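Local atomic coordinates of N-acetyltransferase domain-containing protein (Deinococcus radiodurans, PDB entry 3S6F), a protein that binds coenzyme A and, as a member of the GNAT family, probably transfers an acetyl group from acetyl-CoA to an amine. Residues L16-F27 / P37-D45; T55-N65 / I76-W85. One frame throughout, in Å; residues are numbered along the deposited sequence. Where two conformers were deposited one is given.

Interaction 1. Residues L16-F27 / P37-D45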
loop_
_atom_site.group_PDB
_atom_site.type_symbol
_atom_site.label_atom_id
_atom_site.label_comp_id
_atom_site.label_asym_id
_atom_site.label_seq_id
_atom_site.Cartn_x
_atom_site.Cartn_y
_atom_site.Cartn_z
ATOM N N LEU A 16 -9.326 -14.448 10.956
ATOM C CA LEU A 16 -9.704 -15.629 10.214
ATOM C C LEU A 16 -10.232 -16.744 11.116
ATOM O O LEU A 16 -10.454 -17.851 10.663
ATOM C CB LEU A 16 -8.534 -16.120 9.358
ATOM C CG LEU A 16 -8.196 -15.228 8.165
ATOM C CD1 LEU A 16 -6.790 -15.531 7.657
ATOM C CD2 LEU A 16 -9.244 -15.432 7.061
ATOM N N GLU A 17 -10.439 -16.486 12.418
ATOM C CA GLU A 17 -10.981 -17.529 13.301
ATOM C C GLU A 17 -12.368 -17.911 12.817
ATOM O O GLU A 17 -13.226 -17.068 12.647
ATOM C CB GLU A 17 -10.994 -17.059 14.759
ATOM C CG GLU A 17 -9.601 -16.826 15.302
ATOM C CD GLU A 17 -9.588 -16.588 16.802
ATOM O OE1 GLU A 17 -10.500 -15.885 17.278
ATOM O OE2 GLU A 17 -8.727 -17.112 17.546
ATOM N N GLY A 18 -12.573 -19.197 12.581
ATOM C CA GLY A 18 -13.870 -19.659 12.125
ATOM C C GLY A 18 -14.137 -19.467 10.648
ATOM O O GLY A 18 -15.264 -19.696 10.195
ATOM N N VAL A 19 -13.128 -19.061 9.874
ATOM C CA VAL A 19 -13.274 -18.861 8.429
ATOM C C VAL A 19 -12.419 -19.870 7.692
ATOM O O VAL A 19 -11.197 -19.931 7.894
ATOM C CB VAL A 19 -12.806 -17.457 8.032
ATOM C CG1 VAL A 19 -12.920 -17.234 6.499
ATOM C CG2 VAL A 19 -13.572 -16.387 8.791
ATOM N N THR A 20 -13.057 -20.662 6.838
ATOM C CA THR A 20 -12.344 -21.599 6.011
ATOM C C THR A 20 -12.248 -21.087 4.577
ATOM O O THR A 20 -13.026 -20.236 4.173
ATOM C CB THR A 20 -13.101 -22.946 5.989
ATOM O OG1 THR A 20 -14.370 -22.727 5.353
ATOM C CG2 THR A 20 -13.279 -23.512 7.413
ATOM N N PRO A 21 -11.361 -21.681 3.768
ATOM C CA PRO A 21 -11.368 -21.344 2.334
ATOM C C PRO A 21 -12.715 -21.626 1.673
ATOM O O PRO A 21 -13.144 -20.886 0.788
ATOM C CB PRO A 21 -10.224 -22.182 1.761
ATOM C CG PRO A 21 -9.303 -22.303 2.910
ATOM C CD PRO A 21 -10.165 -22.451 4.141
ATOM N N ALA A 22 -13.414 -22.656 2.142
ATOM C CA ALA A 22 -14.758 -22.979 1.637
ATOM C C ALA A 22 -15.772 -21.881 1.846
ATOM O O ALA A 22 -16.827 -21.936 1.230
ATOM C CB ALA A 22 -15.303 -24.272 2.248
ATOM N N GLN A 23 -15.499 -20.944 2.745
ATOM C CA GLN A 23 -16.344 -19.803 3.042
ATOM C C GLN A 23 -15.893 -18.520 2.343
ATOM O O GLN A 23 -16.541 -17.499 2.479
ATOM C CB GLN A 23 -16.425 -19.572 4.539
ATOM C CG GLN A 23 -17.162 -20.736 5.221
ATOM C CD GLN A 23 -17.103 -20.726 6.707
ATOM O OE1 GLN A 23 -16.057 -20.438 7.270
ATOM N NE2 GLN A 23 -18.201 -21.115 7.363
ATOM N N LEU A 24 -14.830 -18.591 1.550
ATOM C CA LEU A 24 -14.233 -17.464 0.834
ATOM C C LEU A 24 -14.421 -17.584 -0.676
ATOM O O LEU A 24 -13.780 -16.864 -1.426
ATOM C CB LEU A 24 -12.740 -17.335 1.199
ATOM C CG LEU A 24 -12.481 -16.760 2.585
ATOM C CD1 LEU A 24 -11.015 -16.979 2.959
ATOM C CD2 LEU A 24 -12.794 -15.286 2.665
ATOM N N GLY A 25 -15.308 -18.452 -1.138
ATOM C CA GLY A 25 -15.645 -18.503 -2.527
ATOM C C GLY A 25 -16.546 -17.362 -2.962
ATOM O O GLY A 25 -17.227 -16.727 -2.147
ATOM N N GLY A 26 -16.561 -17.093 -4.272
ATOM C CA GLY A 26 -17.438 -16.091 -4.865
ATOM C C GLY A 26 -16.887 -14.702 -5.096
ATOM O O GLY A 26 -17.650 -13.819 -5.467
ATOM N N PHE A 27 -15.592 -14.501 -4.848
ATOM C CA PHE A 27 -14.945 -13.211 -5.038
ATOM C C PHE A 27 -14.216 -13.175 -6.367
ATOM O O PHE A 27 -14.197 -14.143 -7.145
ATOM C CB PHE A 27 -14.066 -12.898 -3.832
ATOM C CG PHE A 27 -14.872 -12.636 -2.612
ATOM C CD1 PHE A 27 -15.610 -11.468 -2.502
ATOM C CD2 PHE A 27 -14.956 -13.554 -1.586
ATOM C CE1 PHE A 27 -16.410 -11.233 -1.406
ATOM C CE2 PHE A 27 -15.733 -13.289 -0.469
ATOM C CZ PHE A 27 -16.468 -12.127 -0.399
ATOM N N PRO A 37 -9.966 -19.517 -3.499
ATOM C CA PRO A 37 -10.355 -19.201 -2.108
ATOM C C PRO A 37 -9.244 -19.498 -1.116
ATOM O O PRO A 37 -9.089 -18.777 -0.140
ATOM C CB PRO A 37 -11.585 -20.060 -1.916
ATOM C CG PRO A 37 -12.172 -20.168 -3.329
ATOM C CD PRO A 37 -10.980 -20.336 -4.205
ATOM N N GLU A 38 -8.476 -20.548 -1.373
ATOM C CA GLU A 38 -7.327 -20.871 -0.532
ATOM C C GLU A 38 -6.291 -19.749 -0.569
ATOM O O GLU A 38 -5.740 -19.349 0.474
ATOM C CB GLU A 38 -6.696 -22.193 -0.979
ATOM C CG GLU A 38 -7.579 -23.432 -0.754
ATOM C CD GLU A 38 -8.799 -23.614 -1.724
ATOM O OE1 GLU A 38 -8.912 -23.031 -2.873
ATOM O OE2 GLU A 38 -9.711 -24.403 -1.300
ATOM N N THR A 39 -6.028 -19.199 -1.757
ATOM C CA THR A 39 -5.126 -18.082 -1.876
ATOM C C THR A 39 -5.667 -16.835 -1.203
ATOM O O THR A 39 -4.922 -16.092 -0.562
ATOM C CB THR A 39 -4.713 -17.843 -3.335
ATOM O OG1 THR A 39 -4.043 -19.037 -3.773
ATOM C CG2 THR A 39 -3.784 -16.634 -3.466
ATOM N N LEU A 40 -6.960 -16.566 -1.346
ATOM C CA LEU A 40 -7.575 -15.449 -0.646
ATOM C C LEU A 40 -7.373 -15.555 0.868
ATOM O O LEU A 40 -7.078 -14.576 1.531
ATOM C CB LEU A 40 -9.045 -15.283 -1.053
ATOM C CG LEU A 40 -9.801 -14.129 -0.362
ATOM C CD1 LEU A 40 -9.094 -12.789 -0.484
ATOM C CD2 LEU A 40 -11.226 -14.038 -0.917
ATOM N N TRP A 41 -7.535 -16.763 1.403
ATOM C CA TRP A 41 -7.298 -16.962 2.823
ATOM C C TRP A 41 -5.871 -16.525 3.176
ATOM O O TRP A 41 -5.635 -15.802 4.147
ATOM C CB TRP A 41 -7.549 -18.450 3.169
ATOM C CG TRP A 41 -7.731 -18.757 4.625
ATOM C CD1 TRP A 41 -8.918 -18.994 5.243
ATOM C CD2 TRP A 41 -6.728 -18.846 5.635
ATOM N NE1 TRP A 41 -8.732 -19.218 6.561
ATOM C CE2 TRP A 41 -7.399 -19.152 6.849
ATOM C CE3 TRP A 41 -5.340 -18.713 5.657
ATOM C CZ2 TRP A 41 -6.745 -19.301 8.033
ATOM C CZ3 TRP A 41 -4.689 -18.869 6.870
ATOM C CH2 TRP A 41 -5.415 -19.130 8.042
ATOM N N ARG A 42 -4.889 -16.937 2.376
ATOM C CA ARG A 42 -3.490 -16.537 2.625
ATOM C C ARG A 42 -3.274 -15.024 2.477
ATOM O O ARG A 42 -2.538 -14.418 3.269
ATOM C CB ARG A 42 -2.522 -17.318 1.756
ATOM C CG ARG A 42 -2.513 -18.820 1.988
ATOM C CD ARG A 42 -1.376 -19.526 1.154
ATOM N NE ARG A 42 -1.533 -19.397 -0.332
ATOM C CZ ARG A 42 -0.749 -18.742 -1.198
ATOM N NH1 ARG A 42 0.334 -18.067 -0.813
ATOM N NH2 ARG A 42 -1.080 -18.733 -2.497
ATOM N N ILE A 43 -3.923 -14.425 1.472
ATOM C CA ILE A 43 -3.851 -12.969 1.312
ATOM C C ILE A 43 -4.333 -12.245 2.565
ATOM O O ILE A 43 -3.683 -11.334 3.066
ATOM C CB ILE A 43 -4.645 -12.530 0.030
ATOM C CG1 ILE A 43 -3.918 -12.983 -1.231
ATOM C CG2 ILE A 43 -4.879 -11.032 0.029
ATOM C CD1 ILE A 43 -4.757 -12.904 -2.503
ATOM N N LEU A 44 -5.467 -12.700 3.070
ATOM C CA LEU A 44 -5.994 -12.104 4.283
ATOM C C LEU A 44 -5.060 -12.311 5.455
ATOM O O LEU A 44 -4.842 -11.419 6.271
ATOM C CB LEU A 44 -7.408 -12.629 4.555
ATOM C CG LEU A 44 -8.463 -12.203 3.510
ATOM C CD1 LEU A 44 -9.691 -13.115 3.641
ATOM C CD2 LEU A 44 -8.822 -10.761 3.631
ATOM N N ASP A 45 -4.494 -13.520 5.574
ATOM C CA ASP A 45 -3.579 -13.830 6.663
ATOM C C ASP A 45 -2.322 -12.968 6.610
ATOM O O ASP A 45 -1.724 -12.728 7.663
ATOM C CB ASP A 45 -3.228 -15.297 6.586
ATOM C CG ASP A 45 -2.526 -15.826 7.826
ATOM O OD1 ASP A 45 -2.836 -15.378 8.934
ATOM O OD2 ASP A 45 -1.716 -16.728 7.644
#

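Interaction 2. Residues T55-N65 / I76-W85. With COA (coenzyme A), chain B.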
loop_
_atom_site.group_PDB
_atom_site.type_symbol
_atom_site.label_atom_id
_atom_site.label_comp_id
_atom_site.label_asym_id
_atom_site.label_seq_id
_atom_site.Cartn_x
_atom_site.Cartn_y
_atom_site.Cartn_z
ATOM N N THR A 55 -22.547 -13.842 6.448
ATOM C CA THR A 55 -23.920 -14.264 6.745
ATOM C C THR A 55 -23.881 -15.275 7.914
ATOM O O THR A 55 -22.832 -15.778 8.290
ATOM C CB THR A 55 -24.594 -14.848 5.488
ATOM O OG1 THR A 55 -23.703 -15.774 4.864
ATOM C CG2 THR A 55 -24.955 -13.770 4.522
ATOM N N PRO A 56 -25.071 -15.601 8.480
ATOM C CA PRO A 56 -25.107 -16.471 9.635
ATOM C C PRO A 56 -24.507 -17.857 9.419
ATOM O O PRO A 56 -23.962 -18.431 10.375
ATOM C CB PRO A 56 -26.603 -16.518 10.005
ATOM C CG PRO A 56 -27.160 -15.254 9.497
ATOM C CD PRO A 56 -26.353 -14.915 8.259
ATOM N N ASP A 57 -24.567 -18.373 8.196
ATOM C CA ASP A 57 -23.973 -19.652 7.881
ATOM C C ASP A 57 -22.443 -19.623 7.767
ATOM O O ASP A 57 -21.825 -20.668 7.575
ATOM C CB ASP A 57 -24.568 -20.271 6.606
ATOM C CG ASP A 57 -24.270 -19.471 5.329
ATOM O OD1 ASP A 57 -23.569 -18.413 5.400
ATOM O OD2 ASP A 57 -24.702 -19.935 4.239
ATOM N N GLY A 58 -21.828 -18.441 7.901
ATOM C CA GLY A 58 -20.402 -18.298 7.875
ATOM C C GLY A 58 -19.820 -17.930 6.528
ATOM O O GLY A 58 -18.625 -17.622 6.463
ATOM N N GLN A 59 -20.623 -17.926 5.453
ATOM C CA GLN A 59 -20.109 -17.455 4.175
ATOM C C GLN A 59 -19.663 -16.016 4.293
ATOM O O GLN A 59 -20.376 -15.182 4.833
ATOM C CB GLN A 59 -21.182 -17.534 3.098
ATOM C CG GLN A 59 -20.843 -16.931 1.706
ATOM C CD GLN A 59 -19.749 -17.653 0.945
ATOM O OE1 GLN A 59 -19.761 -18.905 0.881
ATOM N NE2 GLN A 59 -18.797 -16.878 0.319
ATOM N N VAL A 60 -18.501 -15.710 3.719
ATOM C CA VAL A 60 -18.021 -14.348 3.611
ATOM C C VAL A 60 -18.639 -13.722 2.355
ATOM O O VAL A 60 -18.439 -14.229 1.249
ATOM C CB VAL A 60 -16.481 -14.281 3.561
ATOM C CG1 VAL A 60 -16.010 -12.815 3.402
ATOM C CG2 VAL A 60 -15.882 -14.919 4.847
ATOM N N ILE A 61 -19.395 -12.642 2.486
ATOM C CA ILE A 61 -20.000 -12.030 1.318
ATOM C C ILE A 61 -19.420 -10.653 0.994
ATOM O O ILE A 61 -19.739 -10.083 -0.037
ATOM C CB ILE A 61 -21.554 -12.050 1.332
ATOM C CG1 ILE A 61 -22.095 -11.309 2.551
ATOM C CG2 ILE A 61 -22.102 -13.496 1.278
ATOM C CD1 ILE A 61 -21.922 -9.783 2.560
ATOM N N GLY A 62 -18.502 -10.156 1.839
ATOM C CA GLY A 62 -17.757 -8.941 1.509
ATOM C C GLY A 62 -16.480 -8.946 2.263
ATOM O O GLY A 62 -16.420 -9.483 3.385
ATOM N N PHE A 63 -15.443 -8.306 1.711
ATOM C CA PHE A 63 -14.180 -8.176 2.440
ATOM C C PHE A 63 -13.463 -6.957 1.964
ATOM O O PHE A 63 -13.693 -6.423 0.872
ATOM C CB PHE A 63 -13.273 -9.422 2.314
ATOM C CG PHE A 63 -12.537 -9.524 1.000
ATOM C CD1 PHE A 63 -13.136 -10.026 -0.119
ATOM C CD2 PHE A 63 -11.246 -9.045 0.916
ATOM C CE1 PHE A 63 -12.457 -10.066 -1.316
ATOM C CE2 PHE A 63 -10.555 -9.127 -0.273
ATOM C CZ PHE A 63 -11.170 -9.599 -1.388
ATOM N N VAL A 64 -12.507 -6.522 2.783
ATOM C CA VAL A 64 -11.537 -5.477 2.441
ATOM C C VAL A 64 -10.246 -5.831 3.161
ATOM O O VAL A 64 -10.275 -6.305 4.309
ATOM C CB VAL A 64 -12.051 -4.089 2.846
ATOM C CG1 VAL A 64 -12.340 -3.980 4.347
ATOM C CG2 VAL A 64 -11.140 -2.979 2.383
ATOM N N ASN A 65 -9.108 -5.589 2.521
ATOM C CA ASN A 65 -7.823 -5.782 3.176
ATOM C C ASN A 65 -7.000 -4.509 3.136
ATOM O O ASN A 65 -7.290 -3.576 2.386
ATOM C CB ASN A 65 -7.029 -6.968 2.594
ATOM C CG ASN A 65 -6.517 -6.726 1.170
ATOM O OD1 ASN A 65 -7.148 -6.016 0.395
ATOM N ND2 ASN A 65 -5.415 -7.403 0.826
ATOM N N ILE A 76 -4.987 0.100 0.529
ATOM C CA ILE A 76 -6.136 -0.817 0.491
ATOM C C ILE A 76 -6.174 -1.520 -0.860
ATOM O O ILE A 76 -6.661 -0.941 -1.822
ATOM C CB ILE A 76 -7.449 -0.084 0.793
ATOM C CG1 ILE A 76 -7.345 0.538 2.253
ATOM C CG2 ILE A 76 -8.649 -1.037 0.671
ATOM C CD1 ILE A 76 -8.448 1.479 2.671
ATOM N N PRO A 77 -5.609 -2.734 -0.969
ATOM C CA PRO A 77 -5.560 -3.367 -2.282
ATOM C C PRO A 77 -6.889 -3.813 -2.856
ATOM O O PRO A 77 -7.098 -3.713 -4.065
ATOM C CB PRO A 77 -4.616 -4.575 -2.050
ATOM C CG PRO A 77 -3.780 -4.185 -0.862
ATOM C CD PRO A 77 -4.749 -3.427 0.010
ATOM N N LEU A 78 -7.730 -4.399 -2.010
ATOM C CA LEU A 78 -8.950 -5.093 -2.434
ATOM C C LEU A 78 -10.133 -4.701 -1.588
ATOM O O LEU A 78 -10.045 -4.675 -0.357
ATOM C CB LEU A 78 -8.767 -6.611 -2.349
ATOM C CG LEU A 78 -7.625 -7.252 -3.130
ATOM C CD1 LEU A 78 -7.453 -8.710 -2.680
ATOM C CD2 LEU A 78 -7.832 -7.134 -4.651
ATOM N N LEU A 79 -11.262 -4.468 -2.241
ATOM C CA LEU A 79 -12.567 -4.265 -1.622
ATOM C C LEU A 79 -13.582 -4.938 -2.529
ATOM O O LEU A 79 -13.657 -4.596 -3.712
ATOM C CB LEU A 79 -12.884 -2.774 -1.484
ATOM C CG LEU A 79 -14.315 -2.412 -1.063
ATOM C CD1 LEU A 79 -14.583 -2.806 0.389
ATOM C CD2 LEU A 79 -14.589 -0.932 -1.322
ATOM N N GLU A 80 -14.402 -5.833 -1.991
ATOM C CA GLU A 80 -15.408 -6.450 -2.828
ATOM C C GLU A 80 -16.561 -6.933 -1.983
ATOM O O GLU A 80 -16.412 -7.507 -0.913
ATOM C CB GLU A 80 -14.850 -7.637 -3.622
ATOM C CG GLU A 80 -15.795 -8.157 -4.692
ATOM C CD GLU A 80 -15.158 -9.209 -5.599
ATOM O OE1 GLU A 80 -14.019 -9.644 -5.305
ATOM O OE2 GLU A 80 -15.815 -9.613 -6.592
ATOM N N VAL A 81 -17.759 -6.677 -2.515
ATOM C CA VAL A 81 -19.018 -7.198 -1.997
ATOM C C VAL A 81 -19.620 -8.042 -3.101
ATOM O O VAL A 81 -19.660 -7.635 -4.258
ATOM C CB VAL A 81 -19.978 -6.057 -1.565
ATOM C CG1 VAL A 81 -21.367 -6.569 -1.229
ATOM C CG2 VAL A 81 -19.361 -5.260 -0.397
ATOM N N GLN A 82 -20.076 -9.236 -2.755
ATOM C CA GLN A 82 -20.665 -10.124 -3.767
ATOM C C GLN A 82 -21.908 -9.472 -4.353
ATOM O O GLN A 82 -22.656 -8.800 -3.654
ATOM C CB GLN A 82 -20.958 -11.497 -3.179
ATOM C CG GLN A 82 -19.635 -12.163 -2.802
ATOM C CD GLN A 82 -19.710 -13.605 -2.466
ATOM O OE1 GLN A 82 -20.772 -14.189 -2.534
ATOM N NE2 GLN A 82 -18.561 -14.219 -2.118
ATOM N N ALA A 83 -22.179 -9.649 -5.653
ATOM C CA ALA A 83 -23.167 -8.789 -6.346
ATOM C C ALA A 83 -24.577 -8.724 -5.716
ATOM O O ALA A 83 -25.171 -7.659 -5.702
ATOM C CB ALA A 83 -23.269 -9.163 -7.877
ATOM N N GLY A 84 -25.093 -9.830 -5.181
ATOM C CA GLY A 84 -26.441 -9.880 -4.599
ATOM C C GLY A 84 -26.596 -9.095 -3.316
ATOM O O GLY A 84 -27.691 -8.928 -2.813
ATOM N N TRP A 85 -25.463 -8.623 -2.803
ATOM C CA TRP A 85 -25.357 -7.932 -1.518
ATOM C C TRP A 85 -24.958 -6.479 -1.659
ATOM O O TRP A 85 -24.832 -5.797 -0.640
ATOM C CB TRP A 85 -24.351 -8.648 -0.600
ATOM C CG TRP A 85 -24.925 -9.887 0.003
ATOM C CD1 TRP A 85 -24.734 -11.165 -0.382
ATOM C CD2 TRP A 85 -25.822 -9.933 1.115
ATOM N NE1 TRP A 85 -25.434 -12.027 0.434
ATOM C CE2 TRP A 85 -26.134 -11.282 1.346
ATOM C CE3 TRP A 85 -26.427 -8.958 1.908
ATOM C CZ2 TRP A 85 -26.997 -11.679 2.376
ATOM C CZ3 TRP A 85 -27.271 -9.356 2.929
ATOM C CH2 TRP A 85 -27.540 -10.698 3.136
HETATM N N1A COA B . -20.000 2.235 -11.259
HETATM C C2A COA B . -20.749 3.291 -10.785
HETATM N N3A COA B . -21.075 3.416 -9.454
HETATM C C4A COA B . -20.656 2.449 -8.600
HETATM C C5A COA B . -19.925 1.357 -9.058
HETATM C C6A COA B . -19.568 1.261 -10.401
HETATM N N6A COA B . -18.830 0.250 -10.874
HETATM N N7A COA B . -19.662 0.569 -7.981
HETATM C C8A COA B . -20.222 1.142 -6.894
HETATM N N9A COA B . -20.844 2.303 -7.258
HETATM C C1B COA B . -21.529 3.250 -6.381
HETATM C C2B COA B . -23.005 3.397 -6.729
HETATM O O2B COA B . -23.327 4.721 -6.436
HETATM C C3B COA B . -23.739 2.492 -5.752
HETATM O O3B COA B . -25.085 2.863 -5.513
HETATM P P3B COA B . -26.294 2.123 -6.305
HETATM O O7A COA B . -26.043 2.359 -7.773
HETATM O O8A COA B . -26.235 0.653 -5.974
HETATM O O9A COA B . -27.551 2.788 -5.800
HETATM C C4B COA B . -22.839 2.663 -4.538
HETATM O O4B COA B . -21.520 2.787 -5.053
HETATM C C5B COA B . -22.916 1.499 -3.567
HETATM O O5B COA B . -22.336 1.893 -2.336
HETATM P P1A COA B . -22.437 0.856 -1.102
HETATM O O1A COA B . -21.861 1.581 0.063
HETATM O O2A COA B . -23.807 0.260 -0.961
HETATM O O3A COA B . -21.361 -0.230 -1.559
HETATM P P2A COA B . -21.601 -1.705 -2.146
HETATM O O4A COA B . -22.566 -1.652 -3.269
HETATM O O5A COA B . -21.898 -2.608 -1.001
HETATM O O6A COA B . -20.120 -2.008 -2.635
HETATM C CBP COA B . -18.363 -1.876 -4.250
HETATM C CCP COA B . -19.438 -1.103 -3.503
HETATM C CDP COA B . -17.398 -2.515 -3.233
HETATM C CEP COA B . -17.571 -0.892 -5.140
HETATM C CAP COA B . -19.096 -2.932 -5.096
HETATM O OAP COA B . -19.776 -2.328 -6.181
HETATM C C9P COA B . -18.123 -3.949 -5.646
HETATM O O9P COA B . -17.773 -5.006 -4.924
HETATM N N8P COA B . -17.656 -3.823 -6.881
HETATM C C7P COA B . -16.716 -4.777 -7.456
HETATM C C6P COA B . -15.279 -4.632 -6.934
HETATM C C5P COA B . -14.858 -3.190 -6.945
HETATM O O5P COA B . -15.057 -2.503 -7.951
HETATM N N4P COA B . -14.266 -2.749 -5.826
HETATM C C3P COA B . -13.582 -1.481 -5.743
HETATM C C2P COA B . -12.079 -1.758 -5.739
HETATM S S1P COA B . -11.452 -2.349 -7.348
#

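Interaction 1. Residues L16-F27 / P37-D45
P21 of the loop 16-27 and E38 of the helix 37-45 bring their CA atoms to 5.0 Å, while at the other end L16 lies beside D45. The loop, which follows strand 11-13 of this GNAT fold, runs along the helix over about two turns, opening with a type II turn from L16 to V19 and passing through a short 3-10 segment at 21-23. W41 carries the contact. Its CG stands anti to the backbone N (chi1 -163°), which swings the indole to the loop. There L16 CD1 sits over one face in a CH-pi contact, 3.6 Å from the centroid of the six-membered ring. L24 sends CD1 to W41 CD1 at 3.7 Å, and its CD2 meets L44 CD1 tip to tip at 3.9 Å. Leucine suits this buried place because its two methyls serve different partners. L40 CD2 reaches F27, whose ring packs edge-to-face with F63. P37, suited to the first turn because no N-H is needed there, sets CB by P21 O and CG by G25 CA. The one hydrogen bond across the contact, W41 NE1 to V19 O at 2.9 Å, has the acceptor almost in the indole plane and the donor above the carbonyl plane.

Interaction 2. Residues T55-N65 / I76-W85
F63 and E80 form an antiparallel hydrogen-bonded pair, F63 N to E80 O at 2.9 Å and E80 N to F63 O at 3.0 Å, between non-hydrogen-bonded pairs G62-V81 and V64-L79. Here the packing is tight. G62 has V81 beside it, where a CB would crowd V81 CG2, and V64 CB rests on L79 CD1 while its CG2 meets I76 CG2 at 3.6 Å. The F63 ring lies obliquely to L78 CB and E80 CB, with L78 CD1 near its edge. The carboxylate of E80, though buried, is satisfied by the backbone N atoms of F28 and E29. N65 OD1 receives a weak bond from L78 N; asparagine is short enough to set its amide oxygen there. The last backbone bond is Q82 N to I61 O; beyond it the segments part, and looser, partly exposed side-chain contacts take over. In the conformer described, I61 puts CG1 between its backbone N and carbonyl carbon (chi1 59°), over the five-membered ring of W85, 3.9 Å from its centroid. T55 CG2 touches W85 CZ2 at 3.6 Å, and R5 makes a cation-pi contact with the indole. Were W85 an alanine, I61 and T55 would probably lose the flat surface they rest on, and R5 its aromatic partner. V81 N and L79 O point away from strand 60-65: V81 N gives a straight bond to coenzyme A O9P (2.9 Å), and L79 O accepts from N4P. Pantetheine thus pairs with strand 79-81 like an added strand, the cofactor-binding arrangement characteristic of GNAT acetyltransferases.

Interaction 2 is the more deeply buried and lies in the sheet, joining the neighbouring strands 60-68 and 73-81; interaction 1 is partly buried and packs a loop and helix 37-46 beside that sheet. Their chemistry follows: interaction 2 rests on a ladder of backbone bonds, interaction 1 on methyls and rings with a single side-chain bond. They meet where the loop runs past strand 60-65: Q23 O faces V60 N in a probable hydrogen bond, and G25 O accepts from Q82 NE2. Interaction 2 holds coenzyme A directly, whereas in interaction 1 the side chain of F27 lies about 7 Å from the cofactor and that of D45 about 5 Å from a calcium ion. Both also touch the second subunit.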